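Local coordinates for alpha-14 giardin (Giardia lamblia, PDB 3CHJ), which is thought to link phospholipid bilayers to the underlying axoneme as a calcium-regulated, phospholipid-binding structural element of the annexin family, at residues A14-V19 with Q48-A53; D31-A36 with I307-E312; V75-K80 with I268-F273. All blocks are in the same frame, centred on the assembly; numbering follows the deposited sequence.

Interaction 1: residues A14-V19 with Q48-A53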
loop_
_atom_site.group_PDB
_atom_site.type_symbol
_atom_site.label_atom_id
_atom_site.label_comp_id
_atom_site.label_asym_id
_atom_site.label_seq_id
_atom_site.Cartn_x
_atom_site.Cartn_y
_atom_site.Cartn_z
ATOM N N ALA A 14 -0.558 -21.044 -23.325
ATOM C CA ALA A 14 -1.991 -21.106 -23.032
ATOM C C ALA A 14 -2.496 -19.872 -22.266
ATOM O O ALA A 14 -3.563 -19.320 -22.576
ATOM C CB ALA A 14 -2.308 -22.385 -22.262
ATOM N N VAL A 15 -1.728 -19.426 -21.275
ATOM C CA VAL A 15 -2.103 -18.229 -20.518
ATOM C C VAL A 15 -2.047 -16.968 -21.400
ATOM O O VAL A 15 -2.920 -16.105 -21.300
ATOM C CB VAL A 15 -1.283 -18.071 -19.206
ATOM C CG1 VAL A 15 -1.671 -16.785 -18.472
ATOM C CG2 VAL A 15 -1.513 -19.263 -18.306
ATOM N N VAL A 16 -1.047 -16.885 -22.278
ATOM C CA VAL A 16 -0.963 -15.799 -23.260
ATOM C C VAL A 16 -2.231 -15.737 -24.129
ATOM O O VAL A 16 -2.808 -14.655 -24.329
ATOM C CB VAL A 16 0.330 -15.910 -24.116
ATOM C CG1 VAL A 16 0.293 -14.985 -25.337
ATOM C CG2 VAL A 16 1.552 -15.592 -23.252
ATOM N N GLN A 17 -2.679 -16.893 -24.627
ATOM C CA GLN A 17 -3.877 -16.904 -25.473
ATOM C C GLN A 17 -5.122 -16.490 -24.682
ATOM O O GLN A 17 -6.021 -15.839 -25.224
ATOM C CB GLN A 17 -4.050 -18.240 -26.219
ATOM C CG GLN A 17 -4.411 -19.461 -25.370
ATOM C CD GLN A 17 -5.922 -19.725 -25.274
ATOM O OE1 GLN A 17 -6.583 -20.021 -26.278
ATOM N NE2 GLN A 17 -6.462 -19.650 -24.058
ATOM N N LYS A 18 -5.137 -16.807 -23.387
ATOM C CA LYS A 18 -6.257 -16.413 -22.537
ATOM C C LYS A 18 -6.300 -14.883 -22.378
ATOM O O LYS A 18 -7.383 -14.274 -22.346
ATOM C CB LYS A 18 -6.158 -17.083 -21.167
ATOM C CG LYS A 18 -7.419 -16.936 -20.347
ATOM C CD LYS A 18 -7.331 -17.712 -19.031
ATOM C CE LYS A 18 -8.659 -17.691 -18.299
ATOM N NZ LYS A 18 -8.519 -18.243 -16.916
ATOM N N VAL A 19 -5.118 -14.280 -22.256
ATOM C CA VAL A 19 -4.974 -12.824 -22.191
ATOM C C VAL A 19 -5.467 -12.164 -23.490
ATOM O O VAL A 19 -6.275 -11.233 -23.458
ATOM C CB VAL A 19 -3.506 -12.412 -21.869
ATOM C CG1 VAL A 19 -3.295 -10.909 -22.029
ATOM C CG2 VAL A 19 -3.139 -12.868 -20.443
ATOM N N GLN A 48 4.117 -12.198 -19.178
ATOM C CA GLN A 48 4.181 -10.901 -19.857
ATOM C C GLN A 48 5.348 -10.811 -20.858
ATOM O O GLN A 48 5.186 -10.326 -21.993
ATOM C CB GLN A 48 4.252 -9.751 -18.846
ATOM C CG GLN A 48 4.531 -8.404 -19.502
ATOM C CD GLN A 48 4.031 -7.239 -18.696
ATOM O OE1 GLN A 48 3.375 -7.415 -17.669
ATOM N NE2 GLN A 48 4.317 -6.028 -19.165
ATOM N N ARG A 49 6.513 -11.289 -20.436
ATOM C CA ARG A 49 7.686 -11.318 -21.297
ATOM C C ARG A 49 7.426 -12.215 -22.509
ATOM O O ARG A 49 7.773 -11.869 -23.638
ATOM C CB ARG A 49 8.907 -11.799 -20.509
ATOM C CG ARG A 49 9.522 -10.741 -19.594
ATOM C CD ARG A 49 10.401 -11.407 -18.537
ATOM N NE ARG A 49 11.100 -10.445 -17.689
ATOM C CZ ARG A 49 12.006 -10.786 -16.772
ATOM N NH1 ARG A 49 12.317 -12.064 -16.592
ATOM N NH2 ARG A 49 12.603 -9.846 -16.049
ATOM N N THR A 50 6.776 -13.345 -22.275
ATOM C CA THR A 50 6.496 -14.336 -23.324
ATOM C C THR A 50 5.437 -13.829 -24.318
ATOM O O THR A 50 5.464 -14.186 -25.499
ATOM C CB THR A 50 6.075 -15.682 -22.689
ATOM O OG1 THR A 50 7.136 -16.150 -21.848
ATOM C CG2 THR A 50 5.786 -16.752 -23.747
ATOM N N PHE A 51 4.519 -12.995 -23.824
ATOM C CA PHE A 51 3.473 -12.377 -24.652
ATOM C C PHE A 51 4.050 -11.707 -25.899
ATOM O O PHE A 51 3.549 -11.907 -27.012
ATOM C CB PHE A 51 2.692 -11.346 -23.827
ATOM C CG PHE A 51 1.453 -10.821 -24.515
ATOM C CD1 PHE A 51 0.220 -11.426 -24.302
ATOM C CD2 PHE A 51 1.521 -9.716 -25.360
ATOM C CE1 PHE A 51 -0.930 -10.949 -24.927
ATOM C CE2 PHE A 51 0.373 -9.235 -26.002
ATOM C CZ PHE A 51 -0.849 -9.853 -25.780
ATOM N N GLN A 52 5.089 -10.900 -25.696
ATOM C CA GLN A 52 5.779 -10.223 -26.786
ATOM C C GLN A 52 6.373 -11.228 -27.777
ATOM O O GLN A 52 6.214 -11.076 -28.983
ATOM C CB GLN A 52 6.862 -9.280 -26.234
ATOM C CG GLN A 52 7.992 -8.921 -27.222
ATOM C CD GLN A 52 7.495 -8.237 -28.489
ATOM O OE1 GLN A 52 6.460 -7.567 -28.485
ATOM N NE2 GLN A 52 8.237 -8.403 -29.581
ATOM N N ALA A 53 7.048 -12.251 -27.256
ATOM C CA ALA A 53 7.689 -13.261 -28.096
ATOM C C ALA A 53 6.667 -13.980 -28.986
ATOM O O ALA A 53 6.908 -14.183 -30.181
ATOM C CB ALA A 53 8.466 -14.260 -27.234
#

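Interaction 2: residues D31-A36 with I307-E312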
loop_
_atom_site.group_PDB
_atom_site.type_symbol
_atom_site.label_atom_id
_atom_site.label_comp_id
_atom_site.label_asym_id
_atom_site.label_seq_id
_atom_site.Cartn_x
_atom_site.Cartn_y
_atom_site.Cartn_z
ATOM N N ASP A 31 -11.023 -12.280 -17.010
ATOM C CA ASP A 31 -10.000 -13.303 -17.069
ATOM C C ASP A 31 -8.620 -12.728 -16.756
ATOM O O ASP A 31 -7.759 -13.426 -16.233
ATOM C CB ASP A 31 -9.978 -14.008 -18.430
ATOM C CG ASP A 31 -11.177 -14.935 -18.633
ATOM O OD1 ASP A 31 -11.905 -15.233 -17.662
ATOM O OD2 ASP A 31 -11.384 -15.370 -19.785
ATOM N N LEU A 32 -8.406 -11.462 -17.105
ATOM C CA LEU A 32 -7.139 -10.816 -16.780
ATOM C C LEU A 32 -6.910 -10.790 -15.280
ATOM O O LEU A 32 -5.766 -10.895 -14.837
ATOM C CB LEU A 32 -7.079 -9.383 -17.327
ATOM C CG LEU A 32 -7.234 -9.254 -18.854
ATOM C CD1 LEU A 32 -7.313 -7.796 -19.244
ATOM C CD2 LEU A 32 -6.081 -9.955 -19.567
ATOM N N ILE A 33 -7.998 -10.621 -14.527
ATOM C CA ILE A 33 -7.948 -10.555 -13.066
ATOM C C ILE A 33 -7.867 -11.951 -12.457
ATOM O O ILE A 33 -7.099 -12.181 -11.513
ATOM C CB ILE A 33 -9.159 -9.784 -12.508
ATOM C CG1 ILE A 33 -9.209 -8.353 -13.060
ATOM C CG2 ILE A 33 -9.144 -9.792 -10.991
ATOM C CD1 ILE A 33 -7.952 -7.482 -12.793
ATOM N N GLU A 34 -8.629 -12.897 -13.017
ATOM C CA GLU A 34 -8.502 -14.298 -12.611
ATOM C C GLU A 34 -7.069 -14.809 -12.762
ATOM O O GLU A 34 -6.522 -15.470 -11.862
ATOM C CB GLU A 34 -9.524 -15.181 -13.343
ATOM C CG GLU A 34 -10.983 -14.840 -12.987
ATOM C CD GLU A 34 -11.400 -15.229 -11.550
ATOM O OE1 GLU A 34 -12.628 -15.322 -11.306
ATOM O OE2 GLU A 34 -10.538 -15.416 -10.659
ATOM N N ILE A 35 -6.428 -14.460 -13.876
ATOM C CA ILE A 35 -5.050 -14.847 -14.100
ATOM C C ILE A 35 -4.148 -14.251 -12.983
ATOM O O ILE A 35 -3.310 -14.935 -12.405
ATOM C CB ILE A 35 -4.600 -14.432 -15.524
ATOM C CG1 ILE A 35 -5.281 -15.326 -16.575
ATOM C CG2 ILE A 35 -3.117 -14.544 -15.693
ATOM C CD1 ILE A 35 -5.197 -14.769 -18.019
ATOM N N ALA A 36 -4.364 -12.979 -12.637
ATOM C CA ALA A 36 -3.562 -12.359 -11.580
ATOM C C ALA A 36 -3.721 -13.044 -10.233
ATOM O O ALA A 36 -2.756 -13.115 -9.468
ATOM C CB ALA A 36 -3.881 -10.862 -11.447
ATOM N N ILE A 307 -11.801 -4.542 -9.098
ATOM C CA ILE A 307 -11.410 -4.193 -7.737
ATOM C C ILE A 307 -12.087 -5.132 -6.738
ATOM O O ILE A 307 -11.411 -5.692 -5.858
ATOM C CB ILE A 307 -11.709 -2.707 -7.412
ATOM C CG1 ILE A 307 -10.899 -1.778 -8.320
ATOM C CG2 ILE A 307 -11.484 -2.390 -5.906
ATOM C CD1 ILE A 307 -9.350 -1.908 -8.239
ATOM N N LYS A 308 -13.396 -5.360 -6.912
ATOM C CA LYS A 308 -14.156 -6.267 -6.020
ATOM C C LYS A 308 -13.565 -7.671 -6.056
ATOM O O LYS A 308 -13.382 -8.299 -5.000
ATOM C CB LYS A 308 -15.640 -6.341 -6.415
ATOM C CG LYS A 308 -16.454 -5.149 -5.960
ATOM C CD LYS A 308 -17.938 -5.342 -6.179
ATOM C CE LYS A 308 -18.303 -5.147 -7.656
ATOM N NZ LYS A 308 -19.776 -4.968 -7.869
ATOM N N LEU A 309 -13.238 -8.161 -7.257
ATOM C CA LEU A 309 -12.710 -9.517 -7.397
ATOM C C LEU A 309 -11.309 -9.672 -6.787
ATOM O O LEU A 309 -11.003 -10.665 -6.127
ATOM C CB LEU A 309 -12.694 -9.915 -8.885
ATOM C CG LEU A 309 -12.273 -11.345 -9.214
ATOM C CD1 LEU A 309 -13.101 -12.355 -8.439
ATOM C CD2 LEU A 309 -12.421 -11.554 -10.720
ATOM N N LEU A 310 -10.440 -8.689 -6.998
ATOM C CA LEU A 310 -9.076 -8.787 -6.465
ATOM C C LEU A 310 -9.074 -8.862 -4.954
ATOM O O LEU A 310 -8.246 -9.565 -4.365
ATOM C CB LEU A 310 -8.248 -7.574 -6.910
ATOM C CG LEU A 310 -7.804 -7.682 -8.372
ATOM C CD1 LEU A 310 -7.321 -6.304 -8.898
ATOM C CD2 LEU A 310 -6.730 -8.734 -8.548
ATOM N N TRP A 311 -10.007 -8.149 -4.326
ATOM C CA TRP A 311 -10.088 -8.127 -2.882
ATOM C C TRP A 311 -10.904 -9.278 -2.298
ATOM O O TRP A 311 -11.060 -9.380 -1.078
ATOM C CB TRP A 311 -10.628 -6.770 -2.426
ATOM C CG TRP A 311 -9.586 -5.718 -2.440
ATOM C CD1 TRP A 311 -9.521 -4.619 -3.260
ATOM C CD2 TRP A 311 -8.461 -5.644 -1.573
ATOM N NE1 TRP A 311 -8.398 -3.868 -2.950
ATOM C CE2 TRP A 311 -7.738 -4.477 -1.911
ATOM C CE3 TRP A 311 -7.971 -6.468 -0.551
ATOM C CZ2 TRP A 311 -6.568 -4.110 -1.249
ATOM C CZ3 TRP A 311 -6.815 -6.106 0.099
ATOM C CH2 TRP A 311 -6.122 -4.940 -0.246
ATOM N N GLU A 312 -11.442 -10.132 -3.162
ATOM C CA GLU A 312 -12.100 -11.323 -2.670
ATOM C C GLU A 312 -11.014 -12.319 -2.265
ATOM O O GLU A 312 -10.151 -12.672 -3.070
ATOM C CB GLU A 312 -13.031 -11.918 -3.729
ATOM C CG GLU A 312 -13.947 -13.001 -3.182
ATOM C CD GLU A 312 -15.090 -12.475 -2.300
ATOM O OE1 GLU A 312 -15.936 -13.313 -1.940
ATOM O OE2 GLU A 312 -15.178 -11.259 -1.965
#

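Interaction 3: residues V75-K80 with I268-F273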
loop_
_atom_site.group_PDB
_atom_site.type_symbol
_atom_site.label_atom_id
_atom_site.label_comp_id
_atom_site.label_asym_id
_atom_site.label_seq_id
_atom_site.Cartn_x
_atom_site.Cartn_y
_atom_site.Cartn_z
ATOM N N VAL A 75 -3.996 -3.754 -14.407
ATOM C CA VAL A 75 -3.495 -5.047 -14.896
ATOM C C VAL A 75 -1.966 -5.063 -14.978
ATOM O O VAL A 75 -1.321 -6.027 -14.559
ATOM C CB VAL A 75 -4.144 -5.410 -16.267
ATOM C CG1 VAL A 75 -3.469 -6.604 -16.908
ATOM C CG2 VAL A 75 -5.632 -5.687 -16.069
ATOM N N LEU A 76 -1.369 -4.001 -15.516
ATOM C CA LEU A 76 0.104 -3.956 -15.616
ATOM C C LEU A 76 0.765 -4.035 -14.242
ATOM O O LEU A 76 1.805 -4.689 -14.099
ATOM C CB LEU A 76 0.563 -2.719 -16.380
ATOM C CG LEU A 76 0.176 -2.769 -17.863
ATOM C CD1 LEU A 76 0.470 -1.429 -18.538
ATOM C CD2 LEU A 76 0.845 -3.913 -18.614
ATOM N N MET A 77 0.142 -3.425 -13.235
ATOM C CA MET A 77 0.691 -3.464 -11.871
ATOM C C MET A 77 0.635 -4.883 -11.320
ATOM O O MET A 77 1.485 -5.281 -10.504
ATOM C CB MET A 77 -0.089 -2.541 -10.941
ATOM C CG MET A 77 0.113 -1.047 -11.159
ATOM S SD MET A 77 -0.650 -0.181 -9.748
ATOM C CE MET A 77 -0.694 1.526 -10.352
ATOM N N LEU A 78 -0.367 -5.636 -11.749
ATOM C CA LEU A 78 -0.593 -6.971 -11.185
ATOM C C LEU A 78 0.395 -7.979 -11.707
ATOM O O LEU A 78 0.657 -8.985 -11.028
ATOM C CB LEU A 78 -2.014 -7.456 -11.485
ATOM C CG LEU A 78 -3.153 -6.638 -10.881
ATOM C CD1 LEU A 78 -4.480 -7.131 -11.453
ATOM C CD2 LEU A 78 -3.139 -6.716 -9.340
ATOM N N TYR A 79 0.950 -7.745 -12.892
ATOM C CA TYR A 79 1.776 -8.786 -13.518
ATOM C C TYR A 79 3.272 -8.574 -13.225
ATOM O O TYR A 79 4.139 -9.075 -13.937
ATOM C CB TYR A 79 1.486 -8.894 -15.031
ATOM C CG TYR A 79 0.078 -9.340 -15.430
ATOM C CD1 TYR A 79 -0.834 -9.856 -14.505
ATOM C CD2 TYR A 79 -0.313 -9.297 -16.761
ATOM C CE1 TYR A 79 -2.109 -10.272 -14.893
ATOM C CE2 TYR A 79 -1.579 -9.695 -17.164
ATOM C CZ TYR A 79 -2.473 -10.205 -16.235
ATOM O OH TYR A 79 -3.739 -10.598 -16.652
ATOM N N LYS A 80 3.556 -7.812 -12.173
ATOM C CA LYS A 80 4.923 -7.430 -11.814
ATOM C C LYS A 80 5.297 -8.081 -10.500
ATOM O O LYS A 80 4.456 -8.213 -9.623
ATOM C CB LYS A 80 5.006 -5.908 -11.596
ATOM C CG LYS A 80 5.135 -5.128 -12.853
ATOM C CD LYS A 80 4.960 -3.665 -12.618
ATOM C CE LYS A 80 4.730 -2.997 -13.955
ATOM N NZ LYS A 80 5.828 -3.274 -14.922
ATOM N N ILE A 268 -2.964 0.553 -4.102
ATOM C CA ILE A 268 -3.285 -0.112 -2.849
ATOM C C ILE A 268 -3.717 -1.553 -3.134
ATOM O O ILE A 268 -3.265 -2.477 -2.472
ATOM C CB ILE A 268 -4.400 0.627 -2.057
ATOM C CG1 ILE A 268 -3.986 2.081 -1.741
ATOM C CG2 ILE A 268 -4.820 -0.183 -0.840
ATOM C CD1 ILE A 268 -2.925 2.212 -0.685
ATOM N N THR A 269 -4.539 -1.740 -4.170
ATOM C CA THR A 269 -5.013 -3.067 -4.532
ATOM C C THR A 269 -3.834 -3.946 -5.008
ATOM O O THR A 269 -3.630 -5.048 -4.498
ATOM C CB THR A 269 -6.138 -2.968 -5.587
ATOM O OG1 THR A 269 -7.195 -2.162 -5.040
ATOM C CG2 THR A 269 -6.642 -4.369 -5.969
ATOM N N ALA A 270 -3.037 -3.466 -5.957
ATOM C CA ALA A 270 -1.909 -4.263 -6.470
ATOM C C ALA A 270 -0.868 -4.599 -5.386
ATOM O O ALA A 270 -0.360 -5.730 -5.351
ATOM C CB ALA A 270 -1.254 -3.525 -7.644
ATOM N N MET A 271 -0.605 -3.643 -4.490
ATOM C CA MET A 271 0.386 -3.881 -3.421
ATOM C C MET A 271 -0.089 -4.904 -2.412
ATOM O O MET A 271 0.733 -5.634 -1.836
ATOM C CB MET A 271 0.772 -2.591 -2.685
ATOM C CG MET A 271 1.582 -1.645 -3.527
ATOM S SD MET A 271 2.245 -0.294 -2.536
ATOM C CE MET A 271 0.809 0.725 -2.279
ATOM N N HIS A 272 -1.402 -4.964 -2.168
ATOM C CA HIS A 272 -1.881 -5.604 -0.940
ATOM C C HIS A 272 -2.916 -6.691 -1.086
ATOM O O HIS A 272 -3.214 -7.368 -0.118
ATOM C CB HIS A 272 -2.371 -4.528 0.031
ATOM C CG HIS A 272 -1.278 -3.623 0.485
ATOM N ND1 HIS A 272 -1.333 -2.249 0.365
ATOM C CD2 HIS A 272 -0.067 -3.910 1.011
ATOM C CE1 HIS A 272 -0.210 -1.730 0.835
ATOM N NE2 HIS A 272 0.575 -2.713 1.223
ATOM N N PHE A 273 -3.475 -6.879 -2.284
ATOM C CA PHE A 273 -4.590 -7.832 -2.396
ATOM C C PHE A 273 -4.204 -9.269 -2.031
ATOM O O PHE A 273 -5.015 -10.012 -1.478
ATOM C CB PHE A 273 -5.253 -7.757 -3.780
ATOM C CG PHE A 273 -4.593 -8.612 -4.826
ATOM C CD1 PHE A 273 -5.063 -9.896 -5.092
ATOM C CD2 PHE A 273 -3.528 -8.122 -5.579
ATOM C CE1 PHE A 273 -4.471 -10.693 -6.071
ATOM C CE2 PHE A 273 -2.924 -8.927 -6.565
ATOM C CZ PHE A 273 -3.423 -10.218 -6.807
#

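Interaction 1: residues A14-V19 with Q48-A53
Val16 and Val19 of helix 12-24 pack on the Phe51 ring of helix 41-55, each through its CG1 methyl. Val16 CG1 lies 3.7 Å from Phe51 CD1. About one turn further along, Val19 CG1 lies 3.7 Å from Phe51 CE1. Both methyls reach the ring obliquely and touch bonded atoms along one flank of it. Phe51 CG is trans to its own backbone N (chi1 -170°), and this swings the ring across to the two valines.

The other branch of Val16 packs against backbone. Val16 CG2 is 4.0 Å from Phe51 CA. It is also 4.4 Å from Thr50 CG2, a looser contact. The two helix segments cross at -80° with a closest axis approach of 9.6 Å. The two helices thus meet almost at right angles, as part of the all-helical annexin fold. Phe51 also meets Phe62 and Leu59 of helix 59-64, while Val19 packs on Leu32 and Ile35. The Phe51 ring thus touches helices 12-24 and 59-64, and Val19 extends the packing to helix 31-38.

No hydrogen bond crosses between the segments. Two polar groups bond within helix 41-55: Thr50 OG1 with Asn46 O, and Phe51 O with Thr55 OG1.

Interaction 2: residues D31-A36 with I307-E312
Ile33 has its CG1 branch beside the backbone N (chi1 -59°), which places CG2 trans to that N and facing helix 301-310. Leu309 has CG trans to its backbone N (chi1 -175°), so the side chain extends toward Ile33. The branched end of Leu310 reaches the same isoleucine, with both CG and CD2 on Ile33 CG2.

Ile33 CG2 is the centre of the packing and lies between the two leucines. It is 3.6 Å from Leu310 CD2 and 3.7 Å from Leu309 CD2. The side chains of Ile33 and Leu310 cross at about a right angle. A second, looser touch joins Ile33 CD1 to Leu310 CD1 at 4.1 Å.

Glu34 borders the apolar patch. Its OE1 comes within 3.8 Å of Leu309 CD2, a van der Waals contact of a carboxylate oxygen with a methyl, not a hydrogen bond. The charge is met elsewhere: OE2 forms a salt bridge with Arg37. Arg37 also donates to Glu312 O, so one arginine joins both segments. Helix 69-78 closes the interior side, where Phe71 and Leu78 touch Ile33.

Residues 307-312 include the C-terminal end of helix 301-310, within the fourth annexin repeat. Ile33 packs on Leu309 and Leu310, joining a helix near the N terminus to the fourth repeat, consistent with the pairing of the first and fourth repeats in the annexin core.

Interaction 3: residues V75-K80 with I268-F273
The Phe273 ring receives Leu78 CD2 obliquely, with CD2 3.6 Å from Phe273 CE2. At the edge of the ring, in its plane, lies Thr269 O. That same oxygen accepts from both Phe273 N and His272 N near the C-terminal end of helix 262-272. Phe273 CG sits between the backbone N and the carbonyl carbon (chi1 86°), which brings the ring round to Leu78. Within the segments, Met271 CB lies over the centre of one face of the His272 ring, and Val75 O lies above the rim of one face of Tyr79.

The contact joins the C-terminal parts of helices 69-78 and 262-272 in the helical annexin fold. It thus brings part of the fourth repeat against a helix from early in the chain. Leu310 of helix 301-310 touches both Leu78 and Phe273.

Ala270 fills the middle. Its CB is 3.6 Å from Met77 CB and 4.0 Å from Met77 SD. The methionine chain is extended beyond CG, so the sulfur also runs past the alanine methyl. Leu78 CD2 also lies 4.0 Å from Ala270 CA. Leu85 of helix 82-94 touches both Met77 and Ala270.

From the N terminus, helix 12-24 opens interaction 1, which closes a short loop when helix 41-55 arrives. Helix 31-38 lies inside that loop and opens interaction 2, so the two contacts cross. Lys18 CE and Asp31 CG pack at 3.7 Å between them. Interaction 3 opens at 75-80, after interaction 1 has closed, and ends at 268-273. It is nested within the long loop that interaction 2 closes at 307-312. Two probable hydrogen bonds join interactions 2 and 3: Leu32 O to Tyr79 OH, and Trp311 NE1 to Thr269 OG1. Interactions 2 and 3 tie the N-terminal helices to the fourth repeat, and interaction 1 holds those helices together.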